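PDB 6BHC: pseudopodium-enriched atypical kinase 1 from Homo sapiens, which is a pseudokinase that forms dimers by an unusual mode and probably serves as a signalling scaffold. Local coordinates for residues Tyr197-Asp203 with Asn242-Gln248; Ser262-Pro266 with Phe280-Leu285; Ser53-Phe57 with Phe124-Pro129; Asp56-Asp62 with Tyr74-Lys80. The protein carries 1 engineered substitution. All coordinates share one frame; numbering follows the deposited sequence.

The four contacts fall into two groups, one in each lobe of the kinase fold. Interactions 3 and 4 lie in the N-terminal lobe with their centres about 10 Å apart. They share D56 and F57 and reach the same antiparallel sheet, one through strand 123-128 and the other through strand 71-78. Interactions 1 and 2 follow later in the chain. Their centres are about 14 Å apart, and they touch where C202 and D203 meet Q281 of helix 277-289. Interaction 2 lies about 37 Å from the N-lobe pair, between centres. Interaction 1 joins the HRD- and DFG-like cleft motifs. Interaction 2 fastens the Ala-Pro-Glu end of the activation segment to helix 277-289.

Interaction 1 (Tyr197-Asp203 with Asn242-Gln248); sequences YHVTHCD and NFSQAKQ
H201 and F243 meet where the kinase HRD and DFG motifs would lie. Here the sequences read HCD (H201-D203) and NFS (N242-S244), consistent with a pseudokinase. The CB of H201 points away from 242-248. With CG anti to the backbone N (chi1 -171°), the ring turns back toward that segment. H201 ND1 accepts a hydrogen bond from D203 N at 3.1 Å. The CD2 edge of H201 stands over one face of F243, 3.8 Å from CE2, in an edge-to-face pair with planes at 63°. In kinases these two residues belong to the regulatory spine, and the pair is consistent with that. H201 CE1 lies 3.0 Å from N242 O. H201 NE2 is 2.8 Å from N242 O at a poor angle; its hydrogen bond goes to S241 O. A leucine in place of H201 would probably leave S241 O and D203 N without these mates and let F243 shift. T200 and K247 form an antiparallel hydrogen-bonded pair, K247 N to T200 O at 3.0 Å. D278 holds the backbone N atoms of H201 and C202. D203 OD1 forms a salt bridge with R205. One water donates to H201 O and N242 O and accepts from Q245 N, 2.8 Å away.

Interaction 2 (Ser262-Pro266 with Phe280-Leu285); sequences SRLAP and FQTGIL
Q281 NE2 donates to the backbone O of R263 at 3.0 Å, with an N-H...O angle of 158°. The carbonyl O lies close to the amide plane of Q281, but the donor is tilted from the carbonyl plane. The Q281 side chain runs extended beyond CG and also reaches the HCD loop: OE1 accepts from L204 N, and NE2 makes a weak bond to C202 O. A single amide thus ties the HCD loop to the segment that carries A265 and P266. These two residues belong to the Ala-Pro-Glu motif that closes the activation segment of kinases. F280 packs against both. Its CG is anti to the backbone N (chi1 -180°), which sends the ring toward the loop. A265 CA sits over one face of the F280 ring, 3.7 Å from its centroid. P266 CD lies over the same face, 3.9 Å from the F280 centroid. Both are CH-pi contacts. R263 stretches out straight from CG to NE along the helix. R263 NH1 passes 3.5 Å from I284 CG2, and NH2 forms a salt bridge with E288. I284 CD1 touches S262 O at 3.5 Å. Helix 277-289 thus lies between this loop, which leads into helix 266-270, and helix 173-194, where T282 and L285 meet L191 and L187. Helix 295-298 adds F296, which meets F280 and I284.

Interaction 3 (Ser53-Phe57 with Phe124-Pro129); sequences SWSDF and FLAEVP
The indole of W54 lies along the side of strand 123-128 and meets one residue after another. W54 CB touches A126 CB at 3.8 Å. The six-membered end of the ring reaches V128 and P129: W54 CH2 is 3.9 Å from V128 CG1, and W54 CZ2 is 4.1 Å from P129 CD. The V128 side chain crosses the indole at about a right angle, with CG2 over one face. E127 O lies over the same face of the indole, nearest NE1. F124 places CG between its backbone N and carbonyl carbon (chi1 58°). W54 N lies oblique to the F124 ring, 3.8 Å from F124 CE2. The F57 and F124 side chains run alongside in opposite senses, F57 CE1 4.0 Å from F124 CE1. Trimming W54 to alanine is likely to open a gap beside V128 and P129. No hydrogen bond links the two segments. Strand 123-128 is consistent with beta4 of the kinase N-lobe. It pairs with strand 143-150, and segment 53-57 covers that sheet, where W54 also packs on V88 and I90 of strand 85-91.

Interaction 4 (Asp56-Asp62 with Tyr74-Lys80); sequences DFRLTSD and YTASYAK
R58 grips S77 side-on with two nitrogens. Its chain bends at chi2 (85°) and again at chi3, which folds the guanidinium back over the neighbouring strand. R58 NE donates to S77 O at 3.0 Å, nearly in the guanidinium plane. R58 NH2 donates to S77 OG at 3.1 Å. The serine places OG anti to its backbone N (chi1 170°), and this hydroxyl is also bonded to P82 O. S77 O also accepts from R58 N at 3.1 Å; R58 N and R58 NE reach it from opposite faces of its carbonyl plane. A79 CA lies over one face of the guanidinium. The other side of the sheet carries F57, L59, A76 and Y78. Y78 has CG anti to its backbone N, while F57 has CG beside its own. The two rings form an offset stack, F57 and Y78 centroids 4.8 Å apart and planes at 22°. L59 spreads its two methyls: L59 CD2 sits 3.7 Å from Y74 CB and 3.9 Å from A76 CB, while CD1 approaches the Y74 ring obliquely. Backbone bonds run from S77 N to R58 O (2.8 Å) and from T60 N to T75 O (3.0 Å). The T60 and T75 hydroxyls are modelled so close that their bond is doubtful. These antiparallel strands are consistent with the first hairpin of the kinase N-terminal lobe, whose turn occupies the position of the glycine-rich loop in active kinases.

Interaction 1 (Tyr197-Asp203 with Asn242-Gln248)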
loop_
_atom_site.group_PDB
_atom_site.type_symbol
_atom_site.label_atom_id
_atom_site.label_comp_id
_atom_site.label_asym_id
_atom_site.label_seq_id
_atom_site.Cartn_x
_atom_site.Cartn_y
_atom_site.Cartn_z
ATOM N N TYR A 197 -25.220 -5.234 23.886
ATOM C CA TYR A 197 -25.600 -4.639 25.160
ATOM C C TYR A 197 -27.102 -4.679 25.405
ATOM O O TYR A 197 -27.539 -4.338 26.509
ATOM C CB TYR A 197 -25.122 -3.182 25.234
ATOM C CG TYR A 197 -23.621 -3.013 25.233
ATOM C CD1 TYR A 197 -22.886 -3.153 26.403
ATOM C CD2 TYR A 197 -22.939 -2.703 24.063
ATOM C CE1 TYR A 197 -21.513 -2.997 26.407
ATOM C CE2 TYR A 197 -21.567 -2.542 24.058
ATOM C CZ TYR A 197 -20.859 -2.691 25.232
ATOM O OH TYR A 197 -19.492 -2.535 25.232
ATOM N N HIS A 198 -27.891 -5.090 24.409
ATOM C CA HIS A 198 -29.353 -5.055 24.479
ATOM C C HIS A 198 -29.849 -3.640 24.769
ATOM O O HIS A 198 -30.699 -3.414 25.632
ATOM C CB HIS A 198 -29.888 -6.049 25.514
ATOM C CG HIS A 198 -29.564 -7.474 25.202
ATOM N ND1 HIS A 198 -28.409 -8.086 25.639
ATOM C CD2 HIS A 198 -30.238 -8.406 24.489
ATOM C CE1 HIS A 198 -28.388 -9.336 25.212
ATOM N NE2 HIS A 198 -29.487 -9.556 24.512
ATOM N N VAL A 199 -29.298 -2.679 24.034
ATOM C CA VAL A 199 -29.643 -1.270 24.176
ATOM C C VAL A 199 -30.342 -0.816 22.903
ATOM O O VAL A 199 -29.874 -1.101 21.793
ATOM C CB VAL A 199 -28.396 -0.415 24.462
ATOM C CG1 VAL A 199 -28.727 1.065 24.369
ATOM C CG2 VAL A 199 -27.835 -0.749 25.835
ATOM N N THR A 200 -31.470 -0.131 23.064
ATOM C CA THR A 200 -32.195 0.486 21.960
ATOM C C THR A 200 -32.168 1.996 22.142
ATOM O O THR A 200 -32.432 2.497 23.241
ATOM C CB THR A 200 -33.641 -0.012 21.895
ATOM O OG1 THR A 200 -34.318 0.321 23.112
ATOM C CG2 THR A 200 -33.683 -1.521 21.693
ATOM N N HIS A 201 -31.852 2.718 21.066
ATOM C CA HIS A 201 -31.718 4.169 21.157
ATOM C C HIS A 201 -33.067 4.834 21.415
ATOM O O HIS A 201 -33.187 5.693 22.298
ATOM C CB HIS A 201 -31.076 4.710 19.880
ATOM C CG HIS A 201 -30.709 6.159 19.954
ATOM N ND1 HIS A 201 -31.624 7.169 19.747
ATOM C CD2 HIS A 201 -29.526 6.768 20.202
ATOM C CE1 HIS A 201 -31.020 8.337 19.866
ATOM N NE2 HIS A 201 -29.746 8.122 20.143
ATOM N N CYS A 202 -34.087 4.462 20.640
ATOM C CA CYS A 202 -35.482 4.875 20.803
ATOM C C CYS A 202 -35.735 6.342 20.480
ATOM O O CYS A 202 -36.858 6.823 20.684
ATOM C CB CYS A 202 -36.004 4.584 22.215
ATOM S SG CYS A 202 -35.988 2.843 22.669
ATOM N N ASP A 203 -34.743 7.071 19.982
ATOM C CA ASP A 203 -34.940 8.472 19.623
ATOM C C ASP A 203 -34.041 8.823 18.440
ATOM O O ASP A 203 -33.314 9.819 18.451
ATOM C CB ASP A 203 -34.682 9.384 20.821
ATOM C CG ASP A 203 -35.205 10.792 20.605
ATOM O OD1 ASP A 203 -36.210 10.947 19.878
ATOM O OD2 ASP A 203 -34.613 11.741 21.160
ATOM N N ASN A 242 -27.342 11.611 21.889
ATOM C CA ASN A 242 -28.608 11.769 22.593
ATOM C C ASN A 242 -29.216 10.425 22.968
ATOM O O ASN A 242 -30.112 9.923 22.282
ATOM C CB ASN A 242 -29.597 12.584 21.759
ATOM C CG ASN A 242 -30.817 12.994 22.552
ATOM O OD1 ASN A 242 -30.873 12.796 23.766
ATOM N ND2 ASN A 242 -31.798 13.582 21.876
ATOM N N PHE A 243 -28.740 9.846 24.069
ATOM C CA PHE A 243 -29.266 8.596 24.600
ATOM C C PHE A 243 -30.224 8.825 25.764
ATOM O O PHE A 243 -30.272 8.017 26.698
ATOM C CB PHE A 243 -28.118 7.679 25.022
ATOM C CG PHE A 243 -27.352 7.100 23.866
ATOM C CD1 PHE A 243 -26.434 7.867 23.167
ATOM C CD2 PHE A 243 -27.550 5.784 23.480
ATOM C CE1 PHE A 243 -25.732 7.334 22.103
ATOM C CE2 PHE A 243 -26.851 5.244 22.418
ATOM C CZ PHE A 243 -25.941 6.019 21.729
ATOM N N SER A 244 -30.996 9.916 25.724
ATOM C CA SER A 244 -31.904 10.225 26.824
ATOM C C SER A 244 -33.084 9.263 26.875
ATOM O O SER A 244 -33.642 9.029 27.953
ATOM C CB SER A 244 -32.407 11.664 26.700
ATOM O OG SER A 244 -31.331 12.576 26.584
ATOM N N GLN A 245 -33.484 8.708 25.733
ATOM C CA GLN A 245 -34.606 7.783 25.655
ATOM C C GLN A 245 -34.159 6.330 25.558
ATOM O O GLN A 245 -34.990 5.453 25.302
ATOM C CB GLN A 245 -35.491 8.127 24.454
ATOM C CG GLN A 245 -35.849 9.599 24.324
ATOM C CD GLN A 245 -36.976 10.014 25.245
ATOM O OE1 GLN A 245 -36.755 10.342 26.410
ATOM N NE2 GLN A 245 -38.197 10.005 24.722
ATOM N N ALA A 246 -32.872 6.058 25.755
ATOM C CA ALA A 246 -32.344 4.722 25.523
ATOM C C ALA A 246 -32.866 3.735 26.559
ATOM O O ALA A 246 -32.967 4.047 27.749
ATOM C CB ALA A 246 -30.816 4.744 25.545
ATOM N N LYS A 247 -33.201 2.534 26.095
ATOM C CA LYS A 247 -33.655 1.454 26.957
ATOM C C LYS A 247 -32.526 0.456 27.169
ATOM O O LYS A 247 -31.769 0.151 26.243
ATOM C CB LYS A 247 -34.871 0.746 26.355
ATOM C CG LYS A 247 -36.066 1.651 26.120
ATOM C CD LYS A 247 -36.600 2.207 27.427
ATOM C CE LYS A 247 -37.825 3.072 27.192
ATOM N NZ LYS A 247 -38.374 3.608 28.468
ATOM N N GLN A 248 -32.418 -0.050 28.395
ATOM C CA GLN A 248 -31.383 -1.006 28.778
ATOM C C GLN A 248 -32.063 -2.250 29.334
ATOM O O GLN A 248 -32.606 -2.220 30.444
ATOM C CB GLN A 248 -30.431 -0.394 29.807
ATOM C CG GLN A 248 -29.426 -1.372 30.392
ATOM C CD GLN A 248 -28.200 -1.546 29.519
ATOM O OE1 GLN A 248 -27.564 -0.569 29.122
ATOM N NE2 GLN A 248 -27.861 -2.794 29.215
HETATM O O HOH W 1 -32.267 8.211 23.230
#

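Interaction 2 (Ser262-Pro266 with Phe280-Leu285)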
loop_
_atom_site.group_PDB
_atom_site.type_symbol
_atom_site.label_atom_id
_atom_site.label_comp_id
_atom_site.label_asym_id
_atom_site.label_seq_id
_atom_site.Cartn_x
_atom_site.Cartn_y
_atom_site.Cartn_z
ATOM N N SER A 262 -45.502 9.255 16.011
ATOM C CA SER A 262 -45.262 9.070 14.585
ATOM C C SER A 262 -43.971 8.310 14.314
ATOM O O SER A 262 -43.780 7.814 13.198
ATOM C CB SER A 262 -45.229 10.424 13.874
ATOM O OG SER A 262 -44.110 11.190 14.289
ATOM N N ARG A 263 -43.085 8.206 15.306
ATOM C CA ARG A 263 -41.835 7.470 15.173
ATOM C C ARG A 263 -41.808 6.220 16.045
ATOM O O ARG A 263 -40.733 5.663 16.292
ATOM C CB ARG A 263 -40.652 8.378 15.507
ATOM C CG ARG A 263 -40.578 9.627 14.648
ATOM C CD ARG A 263 -39.367 10.472 15.001
ATOM N NE ARG A 263 -39.274 11.653 14.149
ATOM C CZ ARG A 263 -38.640 11.680 12.981
ATOM N NH1 ARG A 263 -38.038 10.591 12.524
ATOM N NH2 ARG A 263 -38.608 12.800 12.270
ATOM N N LEU A 264 -42.965 5.771 16.520
ATOM C CA LEU A 264 -43.068 4.564 17.325
ATOM C C LEU A 264 -43.518 3.398 16.456
ATOM O O LEU A 264 -44.436 3.535 15.642
ATOM C CB LEU A 264 -44.047 4.758 18.484
ATOM C CG LEU A 264 -43.656 5.779 19.550
ATOM C CD1 LEU A 264 -44.698 5.803 20.662
ATOM C CD2 LEU A 264 -42.270 5.468 20.098
ATOM N N ALA A 265 -42.865 2.253 16.635
ATOM C CA ALA A 265 -43.194 1.074 15.852
ATOM C C ALA A 265 -44.628 0.630 16.140
ATOM O O ALA A 265 -45.161 0.890 17.223
ATOM C CB ALA A 265 -42.215 -0.056 16.162
ATOM N N PRO A 266 -45.282 -0.033 15.181
ATOM C CA PRO A 266 -46.691 -0.412 15.384
ATOM C C PRO A 266 -46.923 -1.314 16.583
ATOM O O PRO A 266 -47.991 -1.234 17.202
ATOM C CB PRO A 266 -47.053 -1.121 14.071
ATOM C CG PRO A 266 -46.095 -0.572 13.070
ATOM C CD PRO A 266 -44.817 -0.344 13.818
ATOM N N PHE A 280 -37.120 0.172 12.951
ATOM C CA PHE A 280 -38.289 0.873 12.431
ATOM C C PHE A 280 -38.018 2.366 12.275
ATOM O O PHE A 280 -38.439 2.977 11.287
ATOM C CB PHE A 280 -39.491 0.636 13.345
ATOM C CG PHE A 280 -40.750 1.315 12.885
ATOM C CD1 PHE A 280 -41.584 0.703 11.963
ATOM C CD2 PHE A 280 -41.102 2.560 13.380
ATOM C CE1 PHE A 280 -42.743 1.323 11.540
ATOM C CE2 PHE A 280 -42.261 3.185 12.961
ATOM C CZ PHE A 280 -43.082 2.565 12.041
ATOM N N GLN A 281 -37.317 2.971 13.239
ATOM C CA GLN A 281 -37.026 4.398 13.142
ATOM C C GLN A 281 -36.015 4.694 12.042
ATOM O O GLN A 281 -36.037 5.784 11.459
ATOM C CB GLN A 281 -36.530 4.927 14.488
ATOM C CG GLN A 281 -37.608 4.976 15.560
ATOM C CD GLN A 281 -37.131 5.615 16.853
ATOM O OE1 GLN A 281 -35.931 5.768 17.083
ATOM N NE2 GLN A 281 -38.076 5.993 17.706
ATOM N N THR A 282 -35.130 3.740 11.740
ATOM C CA THR A 282 -34.198 3.918 10.631
ATOM C C THR A 282 -34.929 3.968 9.295
ATOM O O THR A 282 -34.503 4.686 8.381
ATOM C CB THR A 282 -33.158 2.796 10.638
ATOM O OG1 THR A 282 -32.451 2.810 11.885
ATOM C CG2 THR A 282 -32.161 2.972 9.503
ATOM N N GLY A 283 -36.032 3.227 9.163
ATOM C CA GLY A 283 -36.812 3.289 7.940
ATOM C C GLY A 283 -37.446 4.646 7.713
ATOM O O GLY A 283 -37.568 5.096 6.570
ATOM N N ILE A 284 -37.859 5.314 8.791
ATOM C CA ILE A 284 -38.375 6.674 8.671
ATOM C C ILE A 284 -37.269 7.630 8.247
ATOM O O ILE A 284 -37.494 8.549 7.451
ATOM C CB ILE A 284 -39.026 7.111 9.997
ATOM C CG1 ILE A 284 -40.252 6.249 10.301
ATOM C CG2 ILE A 284 -39.402 8.587 9.958
ATOM C CD1 ILE A 284 -40.972 6.642 11.568
ATOM N N LEU A 285 -36.053 7.424 8.763
ATOM C CA LEU A 285 -34.946 8.313 8.427
ATOM C C LEU A 285 -34.602 8.256 6.945
ATOM O O LEU A 285 -34.143 9.255 6.380
ATOM C CB LEU A 285 -33.715 7.963 9.263
ATOM C CG LEU A 285 -33.834 8.149 10.775
ATOM C CD1 LEU A 285 -32.503 7.846 11.443
ATOM C CD2 LEU A 285 -34.302 9.555 11.111
#

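Interaction 3 (Ser53-Phe57 with Phe124-Pro129)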
loop_
_atom_site.group_PDB
_atom_site.type_symbol
_atom_site.label_atom_id
_atom_site.label_comp_id
_atom_site.label_asym_id
_atom_site.label_seq_id
_atom_site.Cartn_x
_atom_site.Cartn_y
_atom_site.Cartn_z
ATOM N N SER A 53 -14.250 24.803 36.747
ATOM C CA SER A 53 -13.772 24.236 35.494
ATOM C C SER A 53 -14.466 24.853 34.288
ATOM O O SER A 53 -13.965 24.721 33.167
ATOM C CB SER A 53 -13.961 22.721 35.499
ATOM O OG SER A 53 -13.197 22.128 36.531
ATOM N N TRP A 54 -15.604 25.522 34.496
ATOM C CA TRP A 54 -16.259 26.236 33.406
ATOM C C TRP A 54 -15.396 27.380 32.891
ATOM O O TRP A 54 -15.474 27.737 31.711
ATOM C CB TRP A 54 -17.619 26.758 33.870
ATOM C CG TRP A 54 -18.237 27.754 32.939
ATOM C CD1 TRP A 54 -18.277 29.110 33.097
ATOM C CD2 TRP A 54 -18.899 27.475 31.700
ATOM N NE1 TRP A 54 -18.926 29.691 32.034
ATOM C CE2 TRP A 54 -19.317 28.709 31.163
ATOM C CE3 TRP A 54 -19.180 26.302 30.994
ATOM C CZ2 TRP A 54 -20.001 28.802 29.952
ATOM C CZ3 TRP A 54 -19.860 26.397 29.791
ATOM C CH2 TRP A 54 -20.262 27.638 29.283
ATOM N N SER A 55 -14.565 27.962 33.758
ATOM C CA SER A 55 -13.669 29.035 33.350
ATOM C C SER A 55 -12.444 28.526 32.603
ATOM O O SER A 55 -11.764 29.319 31.943
ATOM C CB SER A 55 -13.227 29.842 34.574
ATOM O OG SER A 55 -12.331 30.877 34.211
ATOM N N ASP A 56 -12.148 27.228 32.688
ATOM C CA ASP A 56 -11.006 26.651 31.989
ATOM C C ASP A 56 -11.286 26.372 30.519
ATOM O O ASP A 56 -10.368 25.962 29.799
ATOM C CB ASP A 56 -10.563 25.357 32.678
ATOM C CG ASP A 56 -9.883 25.608 34.006
ATOM O OD1 ASP A 56 -9.306 26.702 34.183
ATOM O OD2 ASP A 56 -9.922 24.710 34.874
ATOM N N PHE A 57 -12.514 26.573 30.057
ATOM C CA PHE A 57 -12.884 26.341 28.663
ATOM C C PHE A 57 -13.183 27.692 28.024
ATOM O O PHE A 57 -14.269 28.250 28.203
ATOM C CB PHE A 57 -14.074 25.391 28.563
ATOM C CG PHE A 57 -13.745 23.976 28.937
ATOM C CD1 PHE A 57 -13.872 23.543 30.248
ATOM C CD2 PHE A 57 -13.297 23.080 27.980
ATOM C CE1 PHE A 57 -13.565 22.241 30.595
ATOM C CE2 PHE A 57 -12.989 21.777 28.321
ATOM C CZ PHE A 57 -13.122 21.356 29.631
ATOM N N PHE A 124 -19.654 18.010 34.036
ATOM C CA PHE A 124 -19.778 18.741 35.292
ATOM C C PHE A 124 -20.964 19.690 35.191
ATOM O O PHE A 124 -21.497 19.939 34.106
ATOM C CB PHE A 124 -18.493 19.510 35.625
ATOM C CG PHE A 124 -18.076 20.490 34.562
ATOM C CD1 PHE A 124 -17.274 20.088 33.508
ATOM C CD2 PHE A 124 -18.482 21.814 34.622
ATOM C CE1 PHE A 124 -16.888 20.987 32.529
ATOM C CE2 PHE A 124 -18.099 22.718 33.648
ATOM C CZ PHE A 124 -17.301 22.304 32.600
ATOM N N LEU A 125 -21.372 20.214 36.344
ATOM C CA LEU A 125 -22.390 21.250 36.417
ATOM C C LEU A 125 -21.736 22.623 36.361
ATOM O O LEU A 125 -20.615 22.817 36.840
ATOM C CB LEU A 125 -23.209 21.121 37.703
ATOM C CG LEU A 125 -23.983 19.821 37.921
ATOM C CD1 LEU A 125 -24.628 19.812 39.299
ATOM C CD2 LEU A 125 -25.029 19.634 36.835
ATOM N N ALA A 126 -22.448 23.582 35.775
ATOM C CA ALA A 126 -21.903 24.924 35.634
ATOM C C ALA A 126 -23.032 25.910 35.386
ATOM O O ALA A 126 -24.040 25.577 34.759
ATOM C CB ALA A 126 -20.881 24.999 34.494
ATOM N N GLU A 127 -22.845 27.132 35.882
ATOM C CA GLU A 127 -23.762 28.232 35.606
ATOM C C GLU A 127 -23.420 28.815 34.241
ATOM O O GLU A 127 -22.341 29.385 34.052
ATOM C CB GLU A 127 -23.672 29.294 36.699
ATOM C CG GLU A 127 -24.135 28.824 38.067
ATOM C CD GLU A 127 -24.006 29.900 39.128
ATOM O OE1 GLU A 127 -23.330 30.918 38.867
ATOM O OE2 GLU A 127 -24.585 29.732 40.221
ATOM N N VAL A 128 -24.332 28.669 33.287
ATOM C CA VAL A 128 -24.093 29.087 31.908
ATOM C C VAL A 128 -24.918 30.336 31.620
ATOM O O VAL A 128 -26.096 30.396 32.003
ATOM C CB VAL A 128 -24.430 27.956 30.921
ATOM C CG1 VAL A 128 -24.052 28.342 29.499
ATOM C CG2 VAL A 128 -23.732 26.670 31.329
ATOM N N PRO A 129 -24.348 31.353 30.973
ATOM C CA PRO A 129 -25.146 32.528 30.602
ATOM C C PRO A 129 -26.269 32.158 29.644
ATOM O O PRO A 129 -26.106 31.311 28.762
ATOM C CB PRO A 129 -24.125 33.456 29.935
ATOM C CG PRO A 129 -22.802 33.010 30.461
ATOM C CD PRO A 129 -22.920 31.531 30.660
#

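Interaction 4 (Asp56-Asp62 with Tyr74-Lys80)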
loop_
_atom_site.group_PDB
_atom_site.type_symbol
_atom_site.label_atom_id
_atom_site.label_comp_id
_atom_site.label_asym_id
_atom_site.label_seq_id
_atom_site.Cartn_x
_atom_site.Cartn_y
_atom_site.Cartn_z
ATOM N N ASP A 56 -12.148 27.228 32.688
ATOM C CA ASP A 56 -11.006 26.651 31.989
ATOM C C ASP A 56 -11.286 26.372 30.519
ATOM O O ASP A 56 -10.368 25.962 29.799
ATOM C CB ASP A 56 -10.563 25.357 32.678
ATOM C CG ASP A 56 -9.883 25.608 34.006
ATOM O OD1 ASP A 56 -9.306 26.702 34.183
ATOM O OD2 ASP A 56 -9.922 24.710 34.874
ATOM N N PHE A 57 -12.514 26.573 30.057
ATOM C CA PHE A 57 -12.884 26.341 28.663
ATOM C C PHE A 57 -13.183 27.692 28.024
ATOM O O PHE A 57 -14.269 28.250 28.203
ATOM C CB PHE A 57 -14.074 25.391 28.563
ATOM C CG PHE A 57 -13.745 23.976 28.937
ATOM C CD1 PHE A 57 -13.872 23.543 30.248
ATOM C CD2 PHE A 57 -13.297 23.080 27.980
ATOM C CE1 PHE A 57 -13.565 22.241 30.595
ATOM C CE2 PHE A 57 -12.989 21.777 28.321
ATOM C CZ PHE A 57 -13.122 21.356 29.631
ATOM N N ARG A 58 -12.213 28.216 27.281
ATOM C CA ARG A 58 -12.365 29.486 26.582
ATOM C C ARG A 58 -13.038 29.218 25.242
ATOM O O ARG A 58 -12.444 28.595 24.355
ATOM C CB ARG A 58 -11.013 30.173 26.393
ATOM C CG ARG A 58 -10.354 30.656 27.680
ATOM C CD ARG A 58 -9.559 29.553 28.366
ATOM N NE ARG A 58 -8.573 28.952 27.472
ATOM C CZ ARG A 58 -7.338 29.415 27.301
ATOM N NH1 ARG A 58 -6.933 30.490 27.963
ATOM N NH2 ARG A 58 -6.509 28.802 26.465
ATOM N N LEU A 59 -14.278 29.676 25.098
ATOM C CA LEU A 59 -15.006 29.481 23.853
ATOM C C LEU A 59 -14.350 30.276 22.733
ATOM O O LEU A 59 -14.136 31.486 22.856
ATOM C CB LEU A 59 -16.466 29.899 24.018
ATOM C CG LEU A 59 -17.260 29.157 25.095
ATOM C CD1 LEU A 59 -18.725 29.560 25.055
ATOM C CD2 LEU A 59 -17.108 27.651 24.934
ATOM N N THR A 60 -14.027 29.590 21.638
ATOM C CA THR A 60 -13.377 30.225 20.501
ATOM C C THR A 60 -14.337 31.042 19.648
ATOM O O THR A 60 -13.886 31.741 18.734
ATOM C CB THR A 60 -12.696 29.165 19.633
ATOM O OG1 THR A 60 -13.682 28.255 19.130
ATOM C CG2 THR A 60 -11.676 28.389 20.454
ATOM N N SER A 61 -15.637 30.976 19.924
ATOM C CA SER A 61 -16.628 31.716 19.160
ATOM C C SER A 61 -17.895 31.827 19.993
ATOM O O SER A 61 -18.150 31.007 20.879
ATOM C CB SER A 61 -16.923 31.040 17.815
ATOM O OG SER A 61 -17.980 31.693 17.135
ATOM N N ASP A 62 -18.687 32.856 19.698
ATOM C CA ASP A 62 -19.964 33.038 20.372
ATOM C C ASP A 62 -21.125 32.400 19.624
ATOM O O ASP A 62 -22.175 32.159 20.231
ATOM C CB ASP A 62 -20.248 34.527 20.586
ATOM C CG ASP A 62 -19.369 35.136 21.663
ATOM O OD1 ASP A 62 -18.835 34.373 22.494
ATOM O OD2 ASP A 62 -19.218 36.376 21.680
ATOM N N TYR A 74 -20.213 24.206 21.479
ATOM C CA TYR A 74 -19.298 25.320 21.275
ATOM C C TYR A 74 -17.873 24.792 21.248
ATOM O O TYR A 74 -17.476 24.031 22.136
ATOM C CB TYR A 74 -19.437 26.372 22.382
ATOM C CG TYR A 74 -20.729 27.154 22.352
ATOM C CD1 TYR A 74 -21.855 26.701 23.026
ATOM C CD2 TYR A 74 -20.818 28.358 21.664
ATOM C CE1 TYR A 74 -23.037 27.417 23.007
ATOM C CE2 TYR A 74 -21.993 29.083 21.640
ATOM C CZ TYR A 74 -23.100 28.607 22.312
ATOM O OH TYR A 74 -24.274 29.324 22.290
ATOM N N THR A 75 -17.111 25.189 20.233
ATOM C CA THR A 75 -15.688 24.889 20.218
ATOM C C THR A 75 -14.986 25.685 21.310
ATOM O O THR A 75 -15.283 26.862 21.529
ATOM C CB THR A 75 -15.082 25.219 18.854
ATOM O OG1 THR A 75 -15.225 26.619 18.592
ATOM C CG2 THR A 75 -15.787 24.435 17.760
ATOM N N ALA A 76 -14.057 25.036 22.007
ATOM C CA ALA A 76 -13.414 25.652 23.156
ATOM C C ALA A 76 -11.945 25.262 23.208
ATOM O O ALA A 76 -11.530 24.228 22.677
ATOM C CB ALA A 76 -14.104 25.259 24.467
ATOM N N SER A 77 -11.164 26.112 23.868
ATOM C CA SER A 77 -9.754 25.865 24.144
ATOM C C SER A 77 -9.618 25.545 25.627
ATOM O O SER A 77 -9.804 26.423 26.477
ATOM C CB SER A 77 -8.904 27.074 23.758
ATOM O OG SER A 77 -7.575 26.940 24.229
ATOM N N TYR A 78 -9.307 24.288 25.935
ATOM C CA TYR A 78 -9.126 23.875 27.321
ATOM C C TYR A 78 -7.882 24.538 27.902
ATOM O O TYR A 78 -6.813 24.518 27.288
ATOM C CB TYR A 78 -9.016 22.352 27.402
ATOM C CG TYR A 78 -8.949 21.799 28.807
ATOM C CD1 TYR A 78 -9.689 22.366 29.837
ATOM C CD2 TYR A 78 -8.163 20.692 29.098
ATOM C CE1 TYR A 78 -9.632 21.856 31.121
ATOM C CE2 TYR A 78 -8.102 20.174 30.377
ATOM C CZ TYR A 78 -8.838 20.759 31.385
ATOM O OH TYR A 78 -8.779 20.245 32.660
ATOM N N ALA A 79 -8.026 25.132 29.090
ATOM C CA ALA A 79 -6.938 25.920 29.662
ATOM C C ALA A 79 -5.705 25.071 29.949
ATOM O O ALA A 79 -4.579 25.578 29.892
ATOM C CB ALA A 79 -7.407 26.618 30.937
ATOM N N LYS A 80 -5.889 23.793 30.261
ATOM C CA LYS A 80 -4.773 22.909 30.566
ATOM C C LYS A 80 -4.228 22.195 29.335
ATOM O O LYS A 80 -3.267 21.428 29.456
ATOM C CB LYS A 80 -5.191 21.889 31.630
ATOM C CG LYS A 80 -5.714 22.535 32.909
ATOM C CD LYS A 80 -6.022 21.504 33.982
ATOM C CE LYS A 80 -6.560 22.167 35.239
ATOM N NZ LYS A 80 -6.835 21.177 36.315
#